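Local coordinates for glutamine cyclotransferase (Tannerella forsythia, PDB 6QRO), which probably catalyses the zinc-dependent cyclisation of N-terminal glutamine in peptides to pyroglutamate, as a mammalian-like type II glutaminyl cyclase, at residues T28-S33 with L142-R147; R102-F107 with K199-I204; K244-A249 with K303-T308; D256-V261 with C269-N274. All coordinates share one frame; numbering follows the deposited sequence.

Interaction 1: T28-S33 with L142-R147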
loop_
_atom_site.group_PDB
_atom_site.type_symbol
_atom_site.label_atom_id
_atom_site.label_comp_id
_atom_site.label_asym_id
_atom_site.label_seq_id
_atom_site.Cartn_x
_atom_site.Cartn_y
_atom_site.Cartn_z
ATOM N N THR A 28 11.740 17.424 -3.782
ATOM C CA THR A 28 10.553 17.534 -4.616
ATOM C C THR A 28 10.002 16.143 -4.908
ATOM O O THR A 28 10.752 15.236 -5.284
ATOM C CB THR A 28 10.887 18.260 -5.920
ATOM O OG1 THR A 28 11.308 19.602 -5.631
ATOM C CG2 THR A 28 9.681 18.280 -6.871
ATOM N N PHE A 29 8.709 15.961 -4.673
ATOM C CA PHE A 29 8.024 14.736 -5.059
ATOM C C PHE A 29 7.526 14.882 -6.492
ATOM O O PHE A 29 6.827 15.849 -6.805
ATOM C CB PHE A 29 6.861 14.430 -4.123
ATOM C CG PHE A 29 6.107 13.188 -4.498
ATOM C CD1 PHE A 29 6.508 11.948 -4.029
ATOM C CD2 PHE A 29 5.011 13.261 -5.340
ATOM C CE1 PHE A 29 5.817 10.810 -4.371
ATOM C CE2 PHE A 29 4.318 12.120 -5.686
ATOM C CZ PHE A 29 4.713 10.898 -5.205
ATOM N N ASN A 30 7.895 13.945 -7.365
ATOM C CA ASN A 30 7.403 13.977 -8.742
ATOM C C ASN A 30 6.112 13.163 -8.831
ATOM O O ASN A 30 6.141 11.936 -8.976
ATOM C CB ASN A 30 8.445 13.433 -9.711
ATOM C CG ASN A 30 8.137 13.781 -11.153
ATOM O OD1 ASN A 30 6.985 14.009 -11.532
ATOM N ND2 ASN A 30 9.179 13.838 -11.967
ATOM N N ALA A 31 4.972 13.855 -8.788
ATOM C CA ALA A 31 3.678 13.200 -8.942
ATOM C C ALA A 31 3.498 12.619 -10.342
ATOM O O ALA A 31 2.810 11.605 -10.504
ATOM C CB ALA A 31 2.561 14.185 -8.637
ATOM N N ASP A 32 4.082 13.262 -11.360
ATOM C CA ASP A 32 4.035 12.737 -12.721
ATOM C C ASP A 32 4.784 11.410 -12.852
ATOM O O ASP A 32 4.343 10.514 -13.582
ATOM C CB ASP A 32 4.625 13.758 -13.702
ATOM C CG ASP A 32 3.848 15.059 -13.729
ATOM O OD1 ASP A 32 2.759 15.124 -13.134
ATOM O OD2 ASP A 32 4.297 16.003 -14.402
ATOM N N SER A 33 5.924 11.262 -12.172
ATOM C CA SER A 33 6.646 9.990 -12.233
ATOM C C SER A 33 5.897 8.892 -11.486
ATOM O O SER A 33 5.742 7.779 -11.988
ATOM C CB SER A 33 8.057 10.144 -11.675
ATOM O OG SER A 33 8.616 8.863 -11.446
ATOM N N LEU A 142 5.385 5.045 -3.505
ATOM C CA LEU A 142 6.586 4.534 -2.850
ATOM C C LEU A 142 7.719 4.297 -3.850
ATOM O O LEU A 142 8.892 4.285 -3.468
ATOM C CB LEU A 142 6.263 3.237 -2.105
ATOM C CG LEU A 142 5.365 3.350 -0.871
ATOM C CD1 LEU A 142 5.242 1.977 -0.210
ATOM C CD2 LEU A 142 5.926 4.382 0.094
ATOM N N LEU A 143 7.381 4.055 -5.115
ATOM C CA LEU A 143 8.387 3.924 -6.164
ATOM C C LEU A 143 9.107 5.242 -6.429
ATOM O O LEU A 143 10.327 5.262 -6.639
ATOM C CB LEU A 143 7.721 3.418 -7.442
ATOM C CG LEU A 143 7.460 1.917 -7.480
ATOM C CD1 LEU A 143 6.685 1.508 -8.738
ATOM C CD2 LEU A 143 8.816 1.245 -7.456
ATOM N N GLU A 144 8.365 6.349 -6.449
ATOM C CA GLU A 144 8.978 7.667 -6.593
ATOM C C GLU A 144 9.767 8.051 -5.334
ATOM O O GLU A 144 10.834 8.671 -5.428
ATOM C CB GLU A 144 7.883 8.690 -6.925
ATOM C CG GLU A 144 8.290 10.149 -6.951
ATOM C CD GLU A 144 9.388 10.431 -7.971
ATOM O OE1 GLU A 144 10.025 11.499 -7.868
ATOM O OE2 GLU A 144 9.600 9.600 -8.886
ATOM N N ILE A 145 9.261 7.692 -4.147
ATOM C CA ILE A 145 10.033 7.887 -2.915
ATOM C C ILE A 145 11.396 7.218 -3.023
ATOM O O ILE A 145 12.418 7.793 -2.634
ATOM C CB ILE A 145 9.260 7.379 -1.688
ATOM C CG1 ILE A 145 7.976 8.185 -1.499
ATOM C CG2 ILE A 145 10.146 7.413 -0.435
ATOM C CD1 ILE A 145 7.394 8.079 -0.123
ATOM N N ALA A 146 11.431 5.979 -3.518
ATOM C CA ALA A 146 12.707 5.295 -3.700
ATOM C C ALA A 146 13.629 6.102 -4.600
ATOM O O ALA A 146 14.837 6.199 -4.351
ATOM C CB ALA A 146 12.470 3.903 -4.287
ATOM N N ARG A 147 13.068 6.690 -5.653
ATOM C CA ARG A 147 13.847 7.535 -6.541
ATOM C C ARG A 147 14.387 8.745 -5.786
ATOM O O ARG A 147 15.582 9.047 -5.845
ATOM C CB ARG A 147 12.979 7.950 -7.723
ATOM C CG ARG A 147 13.694 7.884 -9.038
ATOM C CD ARG A 147 12.695 7.966 -10.163
ATOM N NE ARG A 147 11.945 9.196 -10.039
ATOM C CZ ARG A 147 12.281 10.327 -10.633
ATOM N NH1 ARG A 147 13.356 10.363 -11.408
ATOM N NH2 ARG A 147 11.539 11.414 -10.446
#

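Interaction 2: R102-F107 with K199-I204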
loop_
_atom_site.group_PDB
_atom_site.type_symbol
_atom_site.label_atom_id
_atom_site.label_comp_id
_atom_site.label_asym_id
_atom_site.label_seq_id
_atom_site.Cartn_x
_atom_site.Cartn_y
_atom_site.Cartn_z
ATOM N N ARG A 102 18.400 2.731 12.702
ATOM C CA ARG A 102 17.152 3.461 12.916
ATOM C C ARG A 102 16.383 3.521 11.602
ATOM O O ARG A 102 16.849 4.123 10.632
ATOM C CB ARG A 102 17.461 4.857 13.457
ATOM C CG ARG A 102 17.989 4.825 14.903
ATOM C CD ARG A 102 18.398 6.197 15.400
ATOM N NE ARG A 102 17.584 7.266 14.839
ATOM C CZ ARG A 102 16.434 7.669 15.366
ATOM N NH1 ARG A 102 15.736 8.647 14.796
ATOM N NH2 ARG A 102 15.964 7.063 16.450
ATOM N N ARG A 103 15.207 2.882 11.567
ATOM C CA ARG A 103 14.517 2.631 10.310
ATOM C C ARG A 103 13.035 2.942 10.426
ATOM O O ARG A 103 12.426 2.769 11.483
ATOM C CB ARG A 103 14.693 1.171 9.851
ATOM C CG ARG A 103 16.111 0.662 10.001
ATOM C CD ARG A 103 16.342 -0.641 9.250
ATOM N NE ARG A 103 16.080 -0.407 7.838
ATOM C CZ ARG A 103 16.862 0.317 7.043
ATOM N NH1 ARG A 103 16.527 0.493 5.775
ATOM N NH2 ARG A 103 17.955 0.898 7.522
ATOM N N VAL A 104 12.455 3.333 9.289
ATOM C CA VAL A 104 11.018 3.530 9.131
ATOM C C VAL A 104 10.511 2.609 8.033
ATOM O O VAL A 104 11.158 2.449 6.992
ATOM C CB VAL A 104 10.679 5.009 8.829
ATOM C CG1 VAL A 104 9.271 5.166 8.267
ATOM C CG2 VAL A 104 10.799 5.838 10.099
ATOM N N LEU A 105 9.363 1.978 8.293
ATOM C CA LEU A 105 8.700 1.087 7.350
ATOM C C LEU A 105 7.676 1.847 6.510
ATOM O O LEU A 105 6.786 2.505 7.052
ATOM C CB LEU A 105 8.039 -0.047 8.134
ATOM C CG LEU A 105 7.133 -1.045 7.444
ATOM C CD1 LEU A 105 7.946 -1.833 6.441
ATOM C CD2 LEU A 105 6.507 -1.958 8.504
ATOM N N LEU A 106 7.802 1.756 5.187
ATOM C CA LEU A 106 6.815 2.296 4.261
ATOM C C LEU A 106 6.294 1.111 3.465
ATOM O O LEU A 106 7.091 0.329 2.928
ATOM C CB LEU A 106 7.401 3.378 3.343
ATOM C CG LEU A 106 8.221 4.549 3.928
ATOM C CD1 LEU A 106 8.787 5.419 2.807
ATOM C CD2 LEU A 106 7.452 5.414 4.914
ATOM N N PHE A 107 4.974 0.914 3.465
ATOM C CA PHE A 107 4.455 -0.275 2.812
ATOM C C PHE A 107 3.130 -0.023 2.108
ATOM O O PHE A 107 2.445 0.972 2.334
ATOM C CB PHE A 107 4.356 -1.463 3.799
ATOM C CG PHE A 107 3.600 -1.180 5.086
ATOM C CD1 PHE A 107 4.054 -0.258 5.998
ATOM C CD2 PHE A 107 2.504 -1.953 5.426
ATOM C CE1 PHE A 107 3.392 -0.053 7.178
ATOM C CE2 PHE A 107 1.839 -1.763 6.618
ATOM C CZ PHE A 107 2.281 -0.804 7.490
ATOM N N LYS A 199 13.143 -4.333 12.793
ATOM C CA LYS A 199 12.611 -3.283 13.637
ATOM C C LYS A 199 12.466 -1.985 12.858
ATOM O O LYS A 199 13.322 -1.636 12.045
ATOM C CB LYS A 199 13.522 -3.044 14.850
ATOM C CG LYS A 199 13.632 -4.217 15.798
ATOM C CD LYS A 199 12.271 -4.702 16.294
ATOM C CE LYS A 199 12.428 -5.762 17.388
ATOM N NZ LYS A 199 13.364 -6.851 16.984
ATOM N N ALA A 200 11.365 -1.289 13.104
ATOM C CA ALA A 200 11.112 0.012 12.523
ATOM C C ALA A 200 10.684 0.944 13.647
ATOM O O ALA A 200 10.057 0.514 14.618
ATOM C CB ALA A 200 10.045 -0.040 11.426
ATOM N N GLU A 201 11.055 2.222 13.524
ATOM C CA GLU A 201 10.610 3.207 14.505
ATOM C C GLU A 201 9.094 3.286 14.496
ATOM O O GLU A 201 8.443 3.222 15.544
ATOM C CB GLU A 201 11.200 4.587 14.179
ATOM C CG GLU A 201 12.680 4.555 13.899
ATOM C CD GLU A 201 13.374 5.859 14.158
ATOM O OE1 GLU A 201 12.872 6.933 13.737
ATOM O OE2 GLU A 201 14.441 5.792 14.802
ATOM N N PHE A 202 8.526 3.421 13.305
ATOM C CA PHE A 202 7.096 3.353 13.051
ATOM C C PHE A 202 6.932 2.987 11.587
ATOM O O PHE A 202 7.901 2.962 10.824
ATOM C CB PHE A 202 6.396 4.671 13.424
ATOM C CG PHE A 202 6.894 5.876 12.656
ATOM C CD1 PHE A 202 8.074 6.510 13.033
ATOM C CD2 PHE A 202 6.171 6.400 11.591
ATOM C CE1 PHE A 202 8.531 7.618 12.353
ATOM C CE2 PHE A 202 6.622 7.512 10.910
ATOM C CZ PHE A 202 7.810 8.122 11.295
ATOM N N GLY A 203 5.694 2.717 11.199
ATOM C CA GLY A 203 5.398 2.310 9.842
ATOM C C GLY A 203 4.270 3.134 9.264
ATOM O O GLY A 203 3.375 3.587 9.974
ATOM N N ILE A 204 4.345 3.351 7.956
ATOM C CA ILE A 204 3.339 4.115 7.224
ATOM C C ILE A 204 2.873 3.264 6.061
ATOM O O ILE A 204 3.668 2.936 5.171
ATOM C CB ILE A 204 3.881 5.465 6.725
ATOM C CG1 ILE A 204 4.372 6.316 7.894
ATOM C CG2 ILE A 204 2.830 6.204 5.920
ATOM C CD1 ILE A 204 4.939 7.659 7.463
#

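Interaction 3: K244-A249 with K303-T308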
loop_
_atom_site.group_PDB
_atom_site.type_symbol
_atom_site.label_atom_id
_atom_site.label_comp_id
_atom_site.label_asym_id
_atom_site.label_seq_id
_atom_site.Cartn_x
_atom_site.Cartn_y
_atom_site.Cartn_z
ATOM N N LYS A 244 -6.755 19.593 3.137
ATOM C CA LYS A 244 -7.926 19.190 2.371
ATOM C C LYS A 244 -7.883 17.713 2.022
ATOM O O LYS A 244 -8.929 17.134 1.710
ATOM C CB LYS A 244 -8.057 20.000 1.079
ATOM C CG LYS A 244 -7.088 19.584 -0.042
ATOM C CD LYS A 244 -7.298 20.463 -1.272
ATOM C CE LYS A 244 -7.504 19.612 -2.511
ATOM N NZ LYS A 244 -7.668 20.432 -3.728
ATOM N N TYR A 245 -6.697 17.098 2.060
ATOM C CA TYR A 245 -6.523 15.668 1.826
ATOM C C TYR A 245 -6.516 14.871 3.121
ATOM O O TYR A 245 -7.284 13.915 3.262
ATOM C CB TYR A 245 -5.223 15.412 1.057
ATOM C CG TYR A 245 -5.324 15.914 -0.351
ATOM C CD1 TYR A 245 -6.096 15.243 -1.274
ATOM C CD2 TYR A 245 -4.671 17.074 -0.756
ATOM C CE1 TYR A 245 -6.224 15.696 -2.555
ATOM C CE2 TYR A 245 -4.787 17.527 -2.060
ATOM C CZ TYR A 245 -5.565 16.831 -2.945
ATOM O OH TYR A 245 -5.722 17.262 -4.229
ATOM N N PHE A 246 -5.707 15.287 4.091
ATOM C CA PHE A 246 -5.597 14.604 5.375
ATOM C C PHE A 246 -6.591 15.288 6.297
ATOM O O PHE A 246 -6.349 16.392 6.793
ATOM C CB PHE A 246 -4.167 14.657 5.899
ATOM C CG PHE A 246 -3.212 13.791 5.111
ATOM C CD1 PHE A 246 -2.797 14.164 3.833
ATOM C CD2 PHE A 246 -2.749 12.596 5.629
ATOM C CE1 PHE A 246 -1.931 13.355 3.095
ATOM C CE2 PHE A 246 -1.876 11.789 4.901
ATOM C CZ PHE A 246 -1.466 12.172 3.636
ATOM N N ILE A 247 -7.740 14.663 6.480
ATOM C CA ILE A 247 -8.831 15.302 7.206
ATOM C C ILE A 247 -8.581 15.146 8.693
ATOM O O ILE A 247 -8.135 14.093 9.151
ATOM C CB ILE A 247 -10.186 14.713 6.764
ATOM C CG1 ILE A 247 -10.734 15.516 5.583
ATOM C CG2 ILE A 247 -11.207 14.739 7.892
ATOM C CD1 ILE A 247 -9.997 15.342 4.304
ATOM N N ASN A 248 -8.826 16.214 9.450
ATOM C CA ASN A 248 -8.674 16.152 10.900
ATOM C C ASN A 248 -9.983 15.635 11.499
ATOM O O ASN A 248 -10.715 16.336 12.200
ATOM C CB ASN A 248 -8.301 17.529 11.446
ATOM C CG ASN A 248 -7.815 17.478 12.884
ATOM O OD1 ASN A 248 -6.912 16.704 13.214
ATOM N ND2 ASN A 248 -8.422 18.284 13.750
ATOM N N ALA A 249 -10.253 14.357 11.225
ATOM C CA ALA A 249 -11.435 13.664 11.735
ATOM C C ALA A 249 -11.215 12.164 11.595
ATOM O O ALA A 249 -10.443 11.711 10.748
ATOM C CB ALA A 249 -12.722 14.081 11.011
ATOM N N LYS A 303 0.405 13.875 -5.326
ATOM C CA LYS A 303 1.311 14.936 -4.894
ATOM C C LYS A 303 1.191 15.179 -3.400
ATOM O O LYS A 303 2.197 15.264 -2.693
ATOM C CB LYS A 303 0.977 16.215 -5.683
ATOM C CG LYS A 303 1.846 17.450 -5.439
ATOM C CD LYS A 303 3.249 17.237 -5.974
ATOM C CE LYS A 303 4.052 18.541 -6.059
ATOM N NZ LYS A 303 5.346 18.294 -6.794
ATOM N N ALA A 304 -0.044 15.272 -2.897
ATOM C CA ALA A 304 -0.262 15.496 -1.472
ATOM C C ALA A 304 0.384 14.410 -0.628
ATOM O O ALA A 304 1.111 14.697 0.334
ATOM C CB ALA A 304 -1.754 15.570 -1.178
ATOM N N VAL A 305 0.105 13.150 -0.953
ATOM C CA VAL A 305 0.628 12.053 -0.152
ATOM C C VAL A 305 2.141 11.998 -0.268
ATOM O O VAL A 305 2.851 11.845 0.736
ATOM C CB VAL A 305 -0.026 10.718 -0.568
ATOM C CG1 VAL A 305 0.545 9.569 0.239
ATOM C CG2 VAL A 305 -1.512 10.774 -0.389
ATOM N N GLY A 306 2.663 12.127 -1.485
ATOM C CA GLY A 306 4.100 11.995 -1.668
ATOM C C GLY A 306 4.884 13.110 -0.988
ATOM O O GLY A 306 5.892 12.862 -0.311
ATOM N N GLU A 307 4.433 14.349 -1.166
ATOM C CA GLU A 307 5.083 15.483 -0.510
ATOM C C GLU A 307 5.063 15.340 1.009
ATOM O O GLU A 307 6.061 15.635 1.680
ATOM C CB GLU A 307 4.363 16.772 -0.910
ATOM C CG GLU A 307 4.546 17.212 -2.362
ATOM C CD GLU A 307 5.857 17.946 -2.604
ATOM O OE1 GLU A 307 6.529 18.299 -1.611
ATOM O OE2 GLU A 307 6.209 18.173 -3.780
ATOM N N THR A 308 3.946 14.856 1.568
ATOM C CA THR A 308 3.822 14.751 3.020
ATOM C C THR A 308 4.796 13.738 3.606
ATOM O O THR A 308 5.500 14.024 4.580
ATOM C CB THR A 308 2.382 14.400 3.398
ATOM O OG1 THR A 308 1.513 15.432 2.934
ATOM C CG2 THR A 308 2.248 14.297 4.900
#

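Interaction 4: D256-V261 with C269-N274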
loop_
_atom_site.group_PDB
_atom_site.type_symbol
_atom_site.label_atom_id
_atom_site.label_comp_id
_atom_site.label_asym_id
_atom_site.label_seq_id
_atom_site.Cartn_x
_atom_site.Cartn_y
_atom_site.Cartn_z
ATOM N N ASP A 256 -6.510 -3.982 7.228
ATOM C CA ASP A 256 -5.496 -3.705 6.214
ATOM C C ASP A 256 -4.147 -4.241 6.661
ATOM O O ASP A 256 -3.982 -4.690 7.795
ATOM C CB ASP A 256 -5.388 -2.211 5.900
ATOM C CG ASP A 256 -5.103 -1.954 4.443
ATOM O OD1 ASP A 256 -4.551 -2.851 3.780
ATOM O OD2 ASP A 256 -5.446 -0.862 3.964
ATOM N N ASP A 257 -3.167 -4.138 5.751
ATOM C CA ASP A 257 -1.840 -4.697 6.002
ATOM C C ASP A 257 -1.230 -4.157 7.287
ATOM O O ASP A 257 -0.464 -4.860 7.947
ATOM C CB ASP A 257 -0.912 -4.429 4.811
ATOM C CG ASP A 257 -1.276 -5.253 3.592
ATOM O OD1 ASP A 257 -1.485 -6.467 3.761
ATOM O OD2 ASP A 257 -1.349 -4.709 2.470
ATOM N N HIS A 258 -1.564 -2.927 7.668
ATOM C CA HIS A 258 -0.960 -2.347 8.865
ATOM C C HIS A 258 -1.428 -3.057 10.139
ATOM O O HIS A 258 -0.717 -3.046 11.147
ATOM C CB HIS A 258 -1.219 -0.841 8.899
ATOM C CG HIS A 258 -2.652 -0.464 9.097
ATOM N ND1 HIS A 258 -3.675 -1.009 8.352
ATOM C CD2 HIS A 258 -3.230 0.436 9.930
ATOM C CE1 HIS A 258 -4.821 -0.470 8.725
ATOM N NE2 HIS A 258 -4.580 0.402 9.686
ATOM N N GLN A 259 -2.619 -3.665 10.112
ATOM C CA GLN A 259 -3.110 -4.458 11.244
ATOM C C GLN A 259 -2.230 -5.679 11.501
ATOM O O GLN A 259 -1.905 -6.002 12.648
ATOM C CB GLN A 259 -4.546 -4.892 10.972
ATOM C CG GLN A 259 -5.047 -6.004 11.870
ATOM C CD GLN A 259 -6.421 -6.528 11.469
ATOM O OE1 GLN A 259 -6.821 -7.627 11.872
ATOM N NE2 GLN A 259 -7.146 -5.745 10.662
ATOM N N TYR A 260 -1.835 -6.373 10.449
ATOM C CA TYR A 260 -1.021 -7.562 10.640
ATOM C C TYR A 260 0.447 -7.260 10.933
ATOM O O TYR A 260 1.114 -8.078 11.575
ATOM C CB TYR A 260 -1.207 -8.455 9.424
ATOM C CG TYR A 260 -2.648 -8.919 9.320
ATOM C CD1 TYR A 260 -3.119 -9.966 10.109
ATOM C CD2 TYR A 260 -3.548 -8.276 8.492
ATOM C CE1 TYR A 260 -4.441 -10.387 10.041
ATOM C CE2 TYR A 260 -4.869 -8.688 8.413
ATOM C CZ TYR A 260 -5.308 -9.743 9.197
ATOM O OH TYR A 260 -6.608 -10.158 9.125
ATOM N N VAL A 261 0.956 -6.093 10.537
ATOM C CA VAL A 261 2.315 -5.725 10.926
ATOM C C VAL A 261 2.337 -5.254 12.380
ATOM O O VAL A 261 3.275 -5.554 13.127
ATOM C CB VAL A 261 2.889 -4.664 9.958
ATOM C CG1 VAL A 261 4.202 -4.096 10.505
ATOM C CG2 VAL A 261 3.128 -5.265 8.570
ATOM N N CYS A 269 1.934 1.294 13.426
ATOM C CA CYS A 269 1.705 1.465 12.002
ATOM C C CYS A 269 0.439 2.273 11.772
ATOM O O CYS A 269 -0.564 2.106 12.476
ATOM C CB CYS A 269 1.596 0.107 11.284
ATOM S SG CYS A 269 3.116 -0.879 11.287
ATOM N N LEU A 270 0.492 3.134 10.762
ATOM C CA LEU A 270 -0.632 3.955 10.356
ATOM C C LEU A 270 -1.002 3.594 8.925
ATOM O O LEU A 270 -0.182 3.056 8.170
ATOM C CB LEU A 270 -0.300 5.463 10.476
ATOM C CG LEU A 270 0.807 6.053 9.597
ATOM C CD1 LEU A 270 0.164 6.769 8.409
ATOM C CD2 LEU A 270 1.762 6.990 10.367
ATOM N N ASP A 271 -2.263 3.829 8.581
ATOM C CA ASP A 271 -2.769 3.581 7.239
ATOM C C ASP A 271 -3.216 4.909 6.662
ATOM O O ASP A 271 -4.025 5.617 7.268
ATOM C CB ASP A 271 -3.920 2.568 7.242
ATOM C CG ASP A 271 -4.234 2.027 5.852
ATOM O OD1 ASP A 271 -3.579 2.442 4.864
ATOM O OD2 ASP A 271 -5.105 1.135 5.751
ATOM N N ILE A 272 -2.640 5.282 5.536
ATOM C CA ILE A 272 -3.156 6.391 4.752
ATOM C C ILE A 272 -4.048 5.721 3.718
ATOM O O ILE A 272 -3.561 5.079 2.787
ATOM C CB ILE A 272 -2.037 7.224 4.122
ATOM C CG1 ILE A 272 -1.047 7.671 5.207
ATOM C CG2 ILE A 272 -2.631 8.443 3.432
ATOM C CD1 ILE A 272 0.123 8.539 4.699
ATOM N N ILE A 273 -5.359 5.798 3.922
ATOM C CA ILE A 273 -6.311 5.039 3.116
ATOM C C ILE A 273 -7.504 5.927 2.862
ATOM O O ILE A 273 -7.944 6.651 3.757
ATOM C CB ILE A 273 -6.726 3.698 3.796
ATOM C CG1 ILE A 273 -7.807 2.973 2.987
ATOM C CG2 ILE A 273 -7.151 3.882 5.260
ATOM C CD1 ILE A 273 -8.074 1.555 3.455
ATOM N N ASN A 274 -8.018 5.891 1.633
ATOM C CA ASN A 274 -9.191 6.696 1.320
ATOM C C ASN A 274 -10.364 6.279 2.191
ATOM O O ASN A 274 -10.648 5.087 2.344
ATOM C CB ASN A 274 -9.570 6.569 -0.153
ATOM C CG ASN A 274 -10.795 7.402 -0.507
ATOM O OD1 ASN A 274 -10.882 8.594 -0.156
ATOM N ND2 ASN A 274 -11.727 6.797 -1.239
#

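Interaction 1: T28-S33 with L142-R147
Glu144, on helix 132-151, reaches across to the start of helix 31-43, where its carboxylate meets Asn30 and Ser33. The hydroxyl of Ser33 donates to Glu144 OE2, with OG and OE2 2.8 Å apart, and comes in from above the carboxylate plane. Arg147, one turn further along the same helix as Glu144, reaches this oxygen from the opposite face: its NE lies 2.6 Å from Glu144 OE2 in a salt bridge with an N-H...O angle of 160°. Two good donors therefore grip OE2 and fix the rotation of the carboxylate, while NH2 of Arg147 adds a weak bond to the same oxygen. At the other oxygen, the backbone N of Asn30 donates to Glu144 OE1 at 3.3 Å, though the position of OE1 is less certain.

Asn30 is the N-cap of helix 31-43. With CG anti to its backbone N (chi1 -165°), its OD1 accepts a weak capping bond from Ser33 N at 3.0 Å. The capped first turn thus presents the Ser33 hydroxyl and the backbone N-H of Asn30 to one acidic side chain of the neighbouring helix.

The aliphatic part of Glu144 packs on Phe29. Glu144 CG rests over one face of the Phe29 ring, a CH-pi contact 4.0 Å from CG to the ring centroid, and the ring stands almost perpendicular to the carboxylate plane, at 89°. Ile145 CG1 lies at the ring edge, 4.4 Å from Phe29 CE1. Leu310 of helix 299-314 also touches the Phe29 side chain, and Lys303 donates a hydrogen bond to the Phe29 carbonyl.

Interaction 2: R102-F107 with K199-I204
Val104 and Phe202 meet obliquely, the CG2 methyl of Val104 sitting over one face of the Phe202 ring. This CH-pi contact puts CG2 4.1 Å from the ring centroid; with CG of Phe202 set between its backbone N and carbonyl carbon (chi1 60°), the ring is brought back to the Val104 methyl although its CB points away from the other strand. Leu106 and Ile204 instead lie side by side and point the same way, with Leu106 CD2 4.0 Å from Ile204 CB. Leu105 CB meets the methyl of Ala200 at 3.9 Å, and the Phe107 ring turns its edge to the backbone of Gly203, which has no side chain in its path. At the outer end, Glu201 OE2 forms a salt bridge with NH2 of Arg102, of doubtful geometry.

The backbones pair as parallel strands, Leu105 with Gly203 and Leu106 with Ile204. Leu105 N donates to Phe202 O at 3.1 Å and its carbonyl accepts from Ile204 N at 2.7 Å; Phe107 N then bonds to Ile204 O. Before the regular pairing, Glu201 N donates to Arg103 O.

Both are interior strands of the mixed sheet of this M28-family alpha/beta fold. Strand 157-163 flanks 103-109 and strand 269-273 flanks 203-207, while Val261 and His258 of helix 257-265 pack on Leu105 and Phe107.

Interaction 3: K244-A249 with K303-T308
The methyl of Ala304 is pressed unusually closely against the ring of Tyr245: Ala304 CB lies 3.3 Å from Tyr245 CD2 and 3.7 Å from Tyr245 CG. It approaches over one face, displaced toward the CD2 side of the ring. Tyr245 carries CG anti to its carbonyl carbon, beside the backbone N (chi1 -69°), which lays the ring across the helix at this small residue. The Tyr245 side chain also touches Glu300 and Thr301 of the same helix.

Phe246, the next residue, also points its side chain at the helix. It meets Thr308 tip to tip, with CE1 4.0 Å from Thr308 OG1, and its CZ approaches Val305 CG2 at 4.3 Å. Ala304 and Val305, with Thr308 one turn later, form the helix surface against which the two aromatic residues lie. The contact joins the short strand 246-247, which pairs with strand 216-218, to the C-terminal helix 299-314 of this M28-type alpha/beta fold; neither of these two strands belongs to the six-stranded sheet. Phe246 is also enclosed by edge-to-face contacts with Trp234 and Phe216, and helix 227-239 adds Val233 and Ala237.

The polar end of Thr308 is turned back into its own helix. With OG1 anti to the carbonyl carbon (chi1 -61°), the hydroxyl donates to Ala304 O, Thr308 OG1 lying 2.7 Å from Ala304 O. That carbonyl oxygen, Ala304 O, also receives the helical bond from Thr308 N at 3.1 Å, and the two donors reach it from opposite faces of its plane.

Interaction 4: D256-V261 with C269-N274
His258, near the start of helix 257-265, lies across strand 269-273, the helix and strand running antiparallel at 176°. The helix leads through a short connection into this outermost strand of the sheet in the M28-family alpha/beta fold and packs on one side of it.

Along the imidazole side chain, CB of His258 first meets Cys269 CB at 3.8 Å. Chi1 of 68° then sets CG between the backbone N and the carbonyl carbon, swinging the ring back over the strand toward Asp271. The ring atoms CG and CD2 face the Asp271 methylene, while ND1 and CE1 lie on the side of the Asp271 carboxylate, His258 CE1 coming 3.4 Å from Asp271 OD2. Asp271 CB sits over the centre of the ring face, 3.4 Å from the centroid of the His258 ring and 13° off the normal, in a CH-pi contact. At the tip, NE2 of His258 lies 3.3 Å from Asp271 CB and is hydrogen-bonded to Glu219 OE2, outside the two segments.

Further along the helix, Val261 CG1 touches Cys269 SG. At the helix start stands Asp256, whose side chain is about 7 Å from those of the zinc ligands Asp134 and Asp167 and about 8 Å from the zinc ion itself. Asp207 and Glu166 also bring acidic groups close to Asp256, so this contact borders the metal site in a cluster of carboxylates. The side chains of Asp256 and Asp271 cross at about a right angle, with Asp256 OD2 and Asp271 OD2 just 2.7 Å apart.

Overall arrangement
Interactions 2 and 4 share the sheet: strands 203-207 and 269-273 are neighbours, joined by a hydrogen bond between Leu270 N and Gly203 O. Interaction 2 is chiefly backbone pairing, whereas interaction 4 packs a helix on the sheet and brings acidic groups together near the zinc. Interaction 4 is closest to the centre of the chain; the other three lie about 14 to 15 Å from it, centre to centre. Interactions 1 and 3 meet on helix 299-314 through Phe29 and Lys303; interaction 1 is partly buried and held by charged and polar groups, while interaction 3 is buried and aromatic. Leu142 and Ile145 link interaction 1 to Leu106 of interaction 2, and Phe246 touches Ile272, tying interaction 3 to interaction 4.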